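Local coordinates for protein chitinase (Thermococcus chitonophagus, PDB 5XSW) that probably hydrolyses internal links of chitin, holding the sugar chain in a largely helical domain that is joined to an N-terminal beta-sandwich module, at residues Y3-V6 against K12-V15; L17-K22 against F100-L105; G55-N60 against V66-T71. All blocks are in the same frame, centred on the assembly; numbering follows the deposited sequence.

Interaction 1. Residues Y3-V6 against K12-V15; sequences YRIV and KITV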
loop_
_atom_site.group_PDB
_atom_site.type_symbol
_atom_site.label_atom_id
_atom_site.label_comp_id
_atom_site.label_asym_id
_atom_site.label_seq_id
_atom_site.Cartn_x
_atom_site.Cartn_y
_atom_site.Cartn_z
ATOM N N TYR A 3 -21.858 -31.179 -1.520
ATOM C CA TYR A 3 -23.287 -30.873 -1.489
ATOM C C TYR A 3 -24.103 -32.176 -1.420
ATOM O O TYR A 3 -23.610 -33.251 -1.737
ATOM C CB TYR A 3 -23.730 -30.025 -2.690
ATOM C CG TYR A 3 -23.628 -30.704 -4.039
ATOM C CD1 TYR A 3 -22.438 -30.660 -4.762
ATOM C CD2 TYR A 3 -24.742 -31.352 -4.621
ATOM C CE1 TYR A 3 -22.307 -31.264 -5.997
ATOM C CE2 TYR A 3 -24.629 -31.972 -5.887
ATOM C CZ TYR A 3 -23.402 -31.930 -6.562
ATOM O OH TYR A 3 -23.227 -32.515 -7.808
ATOM N N ARG A 4 -25.316 -32.063 -0.923
ATOM C CA ARG A 4 -26.095 -33.237 -0.546
ATOM C C ARG A 4 -27.561 -32.908 -0.723
ATOM O O ARG A 4 -27.988 -31.808 -0.378
ATOM C CB ARG A 4 -25.824 -33.612 0.913
ATOM C CG ARG A 4 -25.560 -35.080 1.120
ATOM C CD ARG A 4 -25.404 -35.388 2.607
ATOM N NE ARG A 4 -26.410 -34.682 3.401
ATOM C CZ ARG A 4 -27.628 -35.159 3.669
ATOM N NH1 ARG A 4 -28.000 -36.358 3.200
ATOM N NH2 ARG A 4 -28.477 -34.431 4.397
ATOM N N ILE A 5 -28.347 -33.838 -1.277
ATOM C CA ILE A 5 -29.792 -33.694 -1.202
ATOM C C ILE A 5 -30.235 -33.871 0.252
ATOM O O ILE A 5 -30.024 -34.928 0.818
ATOM C CB ILE A 5 -30.526 -34.767 -2.062
ATOM C CG1 ILE A 5 -30.142 -34.629 -3.536
ATOM C CG2 ILE A 5 -32.031 -34.735 -1.778
ATOM C CD1 ILE A 5 -30.653 -33.423 -4.180
ATOM N N VAL A 6 -30.851 -32.870 0.865
ATOM C CA VAL A 6 -31.285 -33.075 2.248
ATOM C C VAL A 6 -32.617 -33.865 2.247
ATOM O O VAL A 6 -32.831 -34.804 3.026
ATOM C CB VAL A 6 -31.478 -31.761 2.983
ATOM C CG1 VAL A 6 -32.229 -31.999 4.297
ATOM C CG2 VAL A 6 -30.116 -31.099 3.222
ATOM N N LYS A 12 -40.764 -30.250 -3.728
ATOM C CA LYS A 12 -39.696 -29.455 -3.102
ATOM C C LYS A 12 -38.373 -30.217 -2.865
ATOM O O LYS A 12 -38.284 -31.197 -2.089
ATOM C CB LYS A 12 -40.217 -28.860 -1.793
ATOM C CG LYS A 12 -39.216 -27.981 -1.038
ATOM C CD LYS A 12 -39.946 -27.157 0.027
ATOM C CE LYS A 12 -39.058 -26.797 1.200
ATOM N NZ LYS A 12 -39.814 -26.012 2.226
ATOM N N ILE A 13 -37.332 -29.755 -3.559
ATOM C CA ILE A 13 -35.986 -30.317 -3.436
ATOM C C ILE A 13 -35.125 -29.423 -2.550
ATOM O O ILE A 13 -34.997 -28.231 -2.820
ATOM C CB ILE A 13 -35.286 -30.418 -4.765
ATOM C CG1 ILE A 13 -36.055 -31.340 -5.703
ATOM C CG2 ILE A 13 -33.839 -30.893 -4.585
ATOM C CD1 ILE A 13 -35.693 -31.139 -7.130
ATOM N N THR A 14 -34.565 -29.998 -1.499
ATOM C CA THR A 14 -33.722 -29.236 -0.581
ATOM C C THR A 14 -32.275 -29.772 -0.600
ATOM O O THR A 14 -32.016 -30.956 -0.320
ATOM C CB THR A 14 -34.299 -29.258 0.841
ATOM O OG1 THR A 14 -35.527 -28.516 0.841
ATOM C CG2 THR A 14 -33.328 -28.570 1.814
ATOM N N VAL A 15 -31.343 -28.878 -0.943
ATOM C CA VAL A 15 -29.925 -29.218 -1.059
ATOM C C VAL A 15 -29.079 -28.388 -0.051
ATOM O O VAL A 15 -29.320 -27.200 0.130
ATOM C CB VAL A 15 -29.423 -28.957 -2.498
ATOM C CG1 VAL A 15 -27.899 -29.089 -2.591
ATOM C CG2 VAL A 15 -30.090 -29.886 -3.491
#
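Ile5 and Val15 face each other in the beta hairpin that begins the chain, where strand 3-9 forms one edge of a four-stranded antiparallel sheet and pairs with strand 12-21. They form a non-hydrogen-bonded pair with their CA atoms 4.5 Å apart, and their side chains rise from the same face. The second torsion of Ile5 (chi2 -69°) bends CD1 across toward the partner strand. There it lies 3.6 Å from Val15 CG2 and 4.1 Å from Ile13 CG2, so one methyl bridges two residues of the opposite strand. On the other side of Val15, CG1 lies 4.3 Å from Tyr3 CB and meets the Tyr3 ring obliquely; that ring also reaches the other sheet.

The backbone adds a CA-H...O contact from Val15 CA to Arg4 O at 3.3 Å. Val6 N donates to Thr14 O, at a modelled length of 2.5 Å that is doubtfully short. Val6 CB also packs on Thr14 CG2 at 3.9 Å. Here the backbone of Val6 turns to helical values (phi -80°, psi -42°), and Thr14 also bonds to the backbone of Ser7. Two residues would thus face one, consistent with a classic beta bulge in the edge strand of an antiparallel hairpin.

Interaction 2. Residues L17-K22 against F100-L105; sequences LTLANK and FKIHYL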
loop_
_atom_site.group_PDB
_atom_site.type_symbol
_atom_site.label_atom_id
_atom_site.label_comp_id
_atom_site.label_asym_id
_atom_site.label_seq_id
_atom_site.Cartn_x
_atom_site.Cartn_y
_atom_site.Cartn_z
ATOM N N LEU A 17 -25.286 -27.097 0.510
ATOM C CA LEU A 17 -23.974 -26.871 -0.073
ATOM C C LEU A 17 -22.976 -26.453 1.023
ATOM O O LEU A 17 -23.264 -25.536 1.757
ATOM C CB LEU A 17 -24.069 -25.780 -1.130
ATOM C CG LEU A 17 -22.724 -25.280 -1.669
ATOM C CD1 LEU A 17 -22.002 -26.367 -2.462
ATOM C CD2 LEU A 17 -22.950 -24.041 -2.496
ATOM N N THR A 18 -21.843 -27.126 1.105
ATOM C CA THR A 18 -20.835 -26.759 2.073
ATOM C C THR A 18 -19.597 -26.229 1.362
ATOM O O THR A 18 -19.001 -26.916 0.547
ATOM C CB THR A 18 -20.454 -27.954 2.958
ATOM O OG1 THR A 18 -21.614 -28.427 3.641
ATOM C CG2 THR A 18 -19.413 -27.555 3.971
ATOM N N LEU A 19 -19.222 -25.001 1.699
ATOM C CA LEU A 19 -18.032 -24.363 1.167
ATOM C C LEU A 19 -17.069 -24.179 2.318
ATOM O O LEU A 19 -17.455 -23.699 3.369
ATOM C CB LEU A 19 -18.364 -23.000 0.568
ATOM C CG LEU A 19 -19.435 -22.912 -0.513
ATOM C CD1 LEU A 19 -19.791 -21.471 -0.816
ATOM C CD2 LEU A 19 -18.969 -23.617 -1.767
ATOM N N ALA A 20 -15.829 -24.600 2.138
ATOM C CA ALA A 20 -14.857 -24.459 3.206
ATOM C C ALA A 20 -13.415 -24.368 2.749
ATOM O O ALA A 20 -13.042 -24.921 1.727
ATOM C CB ALA A 20 -15.005 -25.606 4.184
ATOM N N ASN A 21 -12.600 -23.703 3.551
ATOM C CA ASN A 21 -11.178 -23.873 3.465
ATOM C C ASN A 21 -10.884 -24.828 4.591
ATOM O O ASN A 21 -10.910 -24.462 5.754
ATOM C CB ASN A 21 -10.442 -22.547 3.664
ATOM C CG ASN A 21 -8.939 -22.709 3.654
ATOM O OD1 ASN A 21 -8.425 -23.801 3.818
ATOM N ND2 ASN A 21 -8.232 -21.615 3.471
ATOM N N LYS A 22 -10.600 -26.068 4.246
ATOM C CA LYS A 22 -10.412 -27.074 5.283
ATOM C C LYS A 22 -8.995 -27.039 5.820
ATOM O O LYS A 22 -8.679 -27.731 6.778
ATOM C CB LYS A 22 -10.705 -28.477 4.737
ATOM C CG LYS A 22 -12.173 -28.765 4.409
ATOM C CD LYS A 22 -12.283 -29.926 3.387
ATOM C CE LYS A 22 -13.671 -30.589 3.347
ATOM N NZ LYS A 22 -13.863 -31.685 4.368
ATOM N N PHE A 100 -21.985 -27.621 -10.041
ATOM C CA PHE A 100 -21.559 -26.595 -9.095
ATOM C C PHE A 100 -20.163 -26.155 -9.492
ATOM O O PHE A 100 -19.322 -27.010 -9.733
ATOM C CB PHE A 100 -21.542 -27.142 -7.670
ATOM C CG PHE A 100 -22.878 -27.117 -7.017
ATOM C CD1 PHE A 100 -23.312 -25.987 -6.343
ATOM C CD2 PHE A 100 -23.721 -28.220 -7.096
ATOM C CE1 PHE A 100 -24.552 -25.953 -5.734
ATOM C CE2 PHE A 100 -24.973 -28.193 -6.476
ATOM C CZ PHE A 100 -25.390 -27.064 -5.806
ATOM N N LYS A 101 -19.916 -24.848 -9.594
ATOM C CA LYS A 101 -18.537 -24.401 -9.801
ATOM C C LYS A 101 -18.220 -23.254 -8.845
ATOM O O LYS A 101 -18.968 -22.287 -8.806
ATOM C CB LYS A 101 -18.291 -23.939 -11.235
ATOM C CG LYS A 101 -18.348 -25.035 -12.289
ATOM C CD LYS A 101 -18.552 -24.390 -13.673
ATOM C CE LYS A 101 -18.606 -25.402 -14.810
ATOM N NZ LYS A 101 -18.813 -24.688 -16.107
ATOM N N ILE A 102 -17.129 -23.378 -8.086
ATOM C CA ILE A 102 -16.645 -22.238 -7.301
ATOM C C ILE A 102 -15.801 -21.337 -8.217
ATOM O O ILE A 102 -14.846 -21.794 -8.835
ATOM C CB ILE A 102 -15.845 -22.704 -6.129
ATOM C CG1 ILE A 102 -16.748 -23.487 -5.198
ATOM C CG2 ILE A 102 -15.194 -21.473 -5.398
ATOM C CD1 ILE A 102 -16.019 -24.057 -4.015
ATOM N N HIS A 103 -16.164 -20.073 -8.359
ATOM C CA HIS A 103 -15.338 -19.203 -9.180
ATOM C C HIS A 103 -14.486 -18.277 -8.263
ATOM O O HIS A 103 -15.052 -17.462 -7.527
ATOM C CB HIS A 103 -16.199 -18.370 -10.097
ATOM C CG HIS A 103 -17.098 -19.203 -10.975
ATOM N ND1 HIS A 103 -16.669 -19.744 -12.170
ATOM C CD2 HIS A 103 -18.380 -19.621 -10.805
ATOM C CE1 HIS A 103 -17.668 -20.419 -12.731
ATOM N NE2 HIS A 103 -18.719 -20.355 -11.926
ATOM N N TYR A 104 -13.183 -18.450 -8.292
ATOM C CA TYR A 104 -12.306 -17.602 -7.448
ATOM C C TYR A 104 -12.237 -16.206 -8.017
ATOM O O TYR A 104 -12.488 -15.960 -9.230
ATOM C CB TYR A 104 -10.899 -18.154 -7.369
ATOM C CG TYR A 104 -10.839 -19.491 -6.751
ATOM C CD1 TYR A 104 -11.278 -19.687 -5.447
ATOM C CD2 TYR A 104 -10.377 -20.581 -7.483
ATOM C CE1 TYR A 104 -11.230 -20.935 -4.875
ATOM C CE2 TYR A 104 -10.324 -21.840 -6.919
ATOM C CZ TYR A 104 -10.751 -22.006 -5.616
ATOM O OH TYR A 104 -10.714 -23.244 -5.051
ATOM N N LEU A 105 -11.830 -15.267 -7.176
ATOM C CA LEU A 105 -11.712 -13.896 -7.650
ATOM C C LEU A 105 -10.345 -13.758 -8.349
ATOM O O LEU A 105 -9.357 -13.280 -7.766
ATOM C CB LEU A 105 -11.853 -12.941 -6.455
ATOM C CG LEU A 105 -11.921 -11.466 -6.735
ATOM C CD1 LEU A 105 -13.074 -11.114 -7.670
ATOM C CD2 LEU A 105 -12.085 -10.819 -5.357
#
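With CG swung opposite the backbone N (chi1 171°), Leu17 sends both its methyls toward the ring of Phe100; two residues on, Leu19 takes the other common setting, CG beside the backbone N (chi1 -55°), and reaches Ile102. These contacts join the two sheets of a beta sandwich, with the leucines buried and Ile102 toward the outside: strand 12-21 belongs to the four-stranded sheet, strand 98-104 to the second sheet. The two segments run in broadly the same direction but share no hydrogen bond. CA atoms are 9.3 Å apart at Leu17 and Phe100 and 8.8 Å apart at Leu19 and Ile102, a gap filled by side chains from both sides.

Leu17 CD2 comes within 4.1 Å of Phe100 CE1, and Leu17 CD1 lies at the same 4.1 Å from Phe100 CD1. Both methyls lie to the same side of the ring plane and approach its CD1-CE1 part obliquely. Phe100 also meets the ring of Phe40 on strand 32-41 of its own sheet, and Leu19 packs on Ile38 of that strand.

The amide of Asn21 and the imidazole of His103 have hydrogen-bond partners outside the two segments: Asn21, buried at the end of its strand, donates from ND2 to Gly30 O and Phe76 O, while His103 bonds through NE2 with Thr39 OG1 and through ND1 with Glu108 OE2.

In both pairs the side chains come from facing sheets and overlap alongside each other, running in opposite directions, instead of meeting head-on. At the second pair Leu19 CD2 lies 4.1 Å from Ile102 CG1 and 3.7 Å from Ile102 CD1.

Interaction 3. Residues G55-N60 against V66-T71; sequences GEPVYN and VTIDLT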
loop_
_atom_site.group_PDB
_atom_site.type_symbol
_atom_site.label_atom_id
_atom_site.label_comp_id
_atom_site.label_asym_id
_atom_site.label_seq_id
_atom_site.Cartn_x
_atom_site.Cartn_y
_atom_site.Cartn_z
ATOM N N GLY A 55 -29.262 -15.520 7.887
ATOM C CA GLY A 55 -28.971 -14.617 6.786
ATOM C C GLY A 55 -29.031 -15.345 5.449
ATOM O O GLY A 55 -29.278 -16.541 5.393
ATOM N N GLU A 56 -28.796 -14.622 4.369
ATOM C CA GLU A 56 -28.810 -15.216 3.048
ATOM C C GLU A 56 -27.833 -14.480 2.131
ATOM O O GLU A 56 -27.692 -13.253 2.213
ATOM C CB GLU A 56 -30.226 -15.181 2.458
ATOM C CG GLU A 56 -30.752 -13.777 2.120
ATOM C CD GLU A 56 -32.227 -13.760 1.687
ATOM O OE1 GLU A 56 -32.712 -12.702 1.221
ATOM O OE2 GLU A 56 -32.903 -14.804 1.799
ATOM N N PRO A 57 -27.178 -15.225 1.232
ATOM C CA PRO A 57 -26.409 -14.588 0.172
ATOM C C PRO A 57 -27.328 -13.941 -0.838
ATOM O O PRO A 57 -28.535 -13.986 -0.695
ATOM C CB PRO A 57 -25.631 -15.761 -0.445
ATOM C CG PRO A 57 -26.579 -16.939 -0.253
ATOM C CD PRO A 57 -27.153 -16.699 1.125
ATOM N N VAL A 58 -26.741 -13.320 -1.850
ATOM C CA VAL A 58 -27.459 -12.791 -2.992
ATOM C C VAL A 58 -27.399 -13.847 -4.107
ATOM O O VAL A 58 -26.417 -14.593 -4.189
ATOM C CB VAL A 58 -26.817 -11.460 -3.477
ATOM C CG1 VAL A 58 -27.299 -11.071 -4.868
ATOM C CG2 VAL A 58 -27.065 -10.356 -2.460
ATOM N N TYR A 59 -28.421 -13.930 -4.956
ATOM C CA TYR A 59 -28.304 -14.828 -6.106
ATOM C C TYR A 59 -29.079 -14.281 -7.238
ATOM O O TYR A 59 -29.972 -13.453 -7.047
ATOM C CB TYR A 59 -28.771 -16.257 -5.768
ATOM C CG TYR A 59 -30.262 -16.406 -5.533
ATOM C CD1 TYR A 59 -31.138 -16.603 -6.598
ATOM C CD2 TYR A 59 -30.786 -16.385 -4.232
ATOM C CE1 TYR A 59 -32.525 -16.734 -6.384
ATOM C CE2 TYR A 59 -32.160 -16.515 -4.001
ATOM C CZ TYR A 59 -33.019 -16.688 -5.084
ATOM O OH TYR A 59 -34.372 -16.832 -4.870
ATOM N N ASN A 60 -28.736 -14.705 -8.436
ATOM C CA ASN A 60 -29.581 -14.361 -9.557
ATOM C C ASN A 60 -29.696 -15.573 -10.492
ATOM O O ASN A 60 -28.865 -16.488 -10.438
ATOM C CB ASN A 60 -29.060 -13.130 -10.287
ATOM C CG ASN A 60 -28.029 -13.452 -11.316
ATOM O OD1 ASN A 60 -28.358 -13.816 -12.456
ATOM N ND2 ASN A 60 -26.752 -13.297 -10.945
ATOM N N VAL A 66 -27.757 -20.523 -12.129
ATOM C CA VAL A 66 -27.969 -19.752 -10.897
ATOM C C VAL A 66 -26.573 -19.275 -10.390
ATOM O O VAL A 66 -25.639 -20.057 -10.358
ATOM C CB VAL A 66 -28.663 -20.589 -9.803
ATOM C CG1 VAL A 66 -28.886 -19.759 -8.514
ATOM C CG2 VAL A 66 -30.053 -21.115 -10.295
ATOM N N THR A 67 -26.451 -18.008 -10.020
ATOM C CA THR A 67 -25.160 -17.461 -9.526
ATOM C C THR A 67 -25.330 -16.956 -8.103
ATOM O O THR A 67 -26.153 -16.060 -7.869
ATOM C CB THR A 67 -24.686 -16.324 -10.405
ATOM O OG1 THR A 67 -24.638 -16.794 -11.765
ATOM C CG2 THR A 67 -23.237 -15.804 -9.916
ATOM N N ILE A 68 -24.610 -17.566 -7.161
ATOM C CA ILE A 68 -24.673 -17.172 -5.767
ATOM C C ILE A 68 -23.509 -16.219 -5.470
ATOM O O ILE A 68 -22.354 -16.571 -5.723
ATOM C CB ILE A 68 -24.575 -18.347 -4.829
ATOM C CG1 ILE A 68 -25.776 -19.314 -5.030
ATOM C CG2 ILE A 68 -24.529 -17.842 -3.365
ATOM C CD1 ILE A 68 -25.487 -20.671 -4.361
ATOM N N ASP A 69 -23.827 -15.041 -4.948
ATOM C CA ASP A 69 -22.814 -14.037 -4.539
ATOM C C ASP A 69 -22.772 -14.007 -3.006
ATOM O O ASP A 69 -23.768 -13.691 -2.383
ATOM C CB ASP A 69 -23.173 -12.674 -5.148
ATOM C CG ASP A 69 -22.207 -11.524 -4.730
ATOM O OD1 ASP A 69 -21.329 -11.734 -3.903
ATOM O OD2 ASP A 69 -22.390 -10.409 -5.235
ATOM N N LEU A 70 -21.632 -14.380 -2.411
ATOM C CA LEU A 70 -21.528 -14.487 -0.975
ATOM C C LEU A 70 -21.304 -13.126 -0.293
ATOM O O LEU A 70 -21.234 -13.075 0.927
ATOM C CB LEU A 70 -20.395 -15.435 -0.585
ATOM C CG LEU A 70 -20.528 -16.875 -1.089
ATOM C CD1 LEU A 70 -19.242 -17.659 -0.809
ATOM C CD2 LEU A 70 -21.760 -17.564 -0.394
ATOM N N THR A 71 -21.205 -12.076 -1.104
ATOM C CA THR A 71 -21.003 -10.679 -0.663
ATOM C C THR A 71 -19.994 -10.607 0.481
ATOM O O THR A 71 -18.822 -10.897 0.272
ATOM C CB THR A 71 -22.373 -9.964 -0.285
ATOM O OG1 THR A 71 -22.953 -10.542 0.886
ATOM C CG2 THR A 71 -23.342 -10.059 -1.432
HETATM O O HOH W 1 -26.914 -16.642 -13.135
#
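Val58 and Asp69 begin the paired part of a beta hairpin, strands 58-62 and 65-69, at one side of the second sheet of the sandwich. Val58 N donates to Asp69 O at 3.0 Å, and Asp69 N returns a bond to Val58 O at 2.7 Å. Asn60 and Thr67 form a like pair, with N to O distances of 3.0 Å from Asn60 N to Thr67 O and 2.9 Å from Thr67 N to Asn60 O.

Tyr59 and Ile68 sit between them on the opposite face. Just before the strand, Pro57 lies alongside Ile68, its CB 3.8 Å from Ile68 CG2. On the face of Asn60 and Thr67, one water lies 3.2 Å from Asn60 OD1 and 2.7 Å from Thr67 OG1, linking the two side chains.

Where the strand ends, CG of Asp69 stands anti to N (chi1 177°), and OD1 accepts from Thr71 N at 2.8 Å, an Asx turn. The donor comes from above the carboxylate plane. Arg482 of helix 475-482 forms a salt bridge to the same OD1, so this carboxylate is probably kept negative while tying the hairpin to the C-terminal helix.

How the interactions relate
All three contacts lie in the N-terminal beta-sandwich, outside the part of the chain that carries the glycan pocket, though interactions 2 and 3 also touch helix 475-482. Interactions 1 and 2 come one after the other on strand 12-21, their centres about 17 Å apart, and join where Tyr3 CE1 meets Phe100 CD2 at 3.5 Å. Interaction 3 falls within the chain span between 22 and 100; its centre is about 13 Å from that of interaction 2, and Leu19 CD1 touches Leu70 CD1 at 3.9 Å. Interactions 1 and 3 stay about 9 Å apart at their nearest atoms. Thus one hairpin belongs to each sheet, and interaction 2 packs one sheet on the other.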